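Aerobactin synthase IucC (Klebsiella pneumoniae, PDB 6CN7) catalyses the ATP-dependent attachment of a second N6-acetyl-N6-hydroxylysine to N2-citryl-N6-acetyl-N6-hydroxylysine, the step that completes the siderophore aerobactin. Local coordinates at the interface of chains A and B. Residues are numbered along the deposited sequence; one frame, centred on the assembly and turned at random. Chains: chain A/B, Aerobactin synthase IucC.

The interface of chains A and B. Residues chain A 8, 102, 109; chain B 240-241.
The phenol hydroxyl OH of A:Tyr102 donates a weak hydrogen bond to OE2 of the B:Glu241 carboxylate at 3.4 Å. It comes from above the carboxylate plane, nearer OE2 than OE1 (OH to OE1 3.8 Å), with the phenol ring and carboxylate planes 71° apart. Length and out-of-plane approach together suggest a modest contribution at most. Further down the same ring, CD1 rests on the methyl CB of B:Ala240 at 3.5 Å, so A:Tyr102 spans both residues at the end of helix 236-241.

A:Trp8, on helix 4-25, supplies the other aromatic surface. With CG anti to the backbone N (chi1 180°), the turn at chi2 (-112°) sets the six-membered ring toward chain B. There CZ2 packs against the aliphatic CG of B:Glu241 at 3.5 Å, while CA of that glutamate lies over one indole face, offset toward the rim. The side chain of B:Glu241 therefore passes between tryptophan and tyrosine.

Within chain A, CD1 of A:Leu109 borders the indole in its plane and may help to position it. Helices 4-25 and 91-114 thus jointly receive the short helix of chain B, in a patch hiding 162 Å² that recurs with the chains exchanged; the structure alone does not show whether this two-fold dimer forms in solution. The carbonyl O of B:Ala240 lies over the same indole face near its rim, 3.2 Å from CZ3 of A:Trp8, its C=O axis aimed well aside.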
loop_
_atom_site.group_PDB
_atom_site.type_symbol
_atom_site.label_atom_id
_atom_site.label_comp_id
_atom_site.label_asym_id
_atom_site.label_seq_id
_atom_site.Cartn_x
_atom_site.Cartn_y
_atom_site.Cartn_z
ATOM N N TRP A 8 28.374 3.977 1.270
ATOM C CA TRP A 8 27.757 3.389 0.086
ATOM C C TRP A 8 28.703 2.412 -0.600
ATOM O O TRP A 8 28.269 1.375 -1.113
ATOM C CB TRP A 8 27.326 4.497 -0.874
ATOM C CG TRP A 8 26.687 4.001 -2.130
ATOM C CD1 TRP A 8 27.194 4.084 -3.393
ATOM C CD2 TRP A 8 25.419 3.345 -2.249
ATOM N NE1 TRP A 8 26.321 3.521 -4.292
ATOM C CE2 TRP A 8 25.222 3.061 -3.614
ATOM C CE3 TRP A 8 24.429 2.971 -1.333
ATOM C CZ2 TRP A 8 24.084 2.414 -4.085
ATOM C CZ3 TRP A 8 23.297 2.333 -1.804
ATOM C CH2 TRP A 8 23.134 2.063 -3.168
ATOM N N TYR A 102 18.027 -3.218 -3.503
ATOM C CA TYR A 102 18.128 -1.895 -2.901
ATOM C C TYR A 102 17.504 -1.868 -1.514
ATOM O O TYR A 102 17.951 -1.104 -0.650
ATOM C CB TYR A 102 17.485 -0.849 -3.812
ATOM C CG TYR A 102 18.347 -0.502 -5.007
ATOM C CD1 TYR A 102 19.526 0.211 -4.847
ATOM C CD2 TYR A 102 17.989 -0.891 -6.294
ATOM C CE1 TYR A 102 20.325 0.530 -5.927
ATOM C CE2 TYR A 102 18.784 -0.573 -7.385
ATOM C CZ TYR A 102 19.951 0.138 -7.192
ATOM O OH TYR A 102 20.750 0.459 -8.267
ATOM N N LEU A 109 22.841 -0.091 5.183
ATOM C CA LEU A 109 23.252 1.261 5.546
ATOM C C LEU A 109 22.769 1.623 6.944
ATOM O O LEU A 109 23.482 2.295 7.700
ATOM C CB LEU A 109 22.719 2.263 4.524
ATOM C CG LEU A 109 23.365 2.236 3.136
ATOM C CD1 LEU A 109 22.522 3.020 2.146
ATOM C CD2 LEU A 109 24.778 2.793 3.186
ATOM N N ALA B 240 17.775 4.865 -2.595
ATOM C CA ALA B 240 18.919 4.151 -2.041
ATOM C C ALA B 240 20.235 4.775 -2.491
ATOM O O ALA B 240 21.213 4.793 -1.736
ATOM C CB ALA B 240 18.861 2.677 -2.446
ATOM N N GLU B 241 20.281 5.290 -3.720
ATOM C CA GLU B 241 21.514 5.830 -4.272
ATOM C C GLU B 241 21.732 7.298 -3.939
ATOM O O GLU B 241 22.862 7.781 -4.060
ATOM C CB GLU B 241 21.529 5.653 -5.793
ATOM C CG GLU B 241 22.622 4.722 -6.286
ATOM C CD GLU B 241 22.220 3.925 -7.511
ATOM O OE1 GLU B 241 21.179 4.243 -8.123
ATOM O OE2 GLU B 241 22.945 2.966 -7.858
#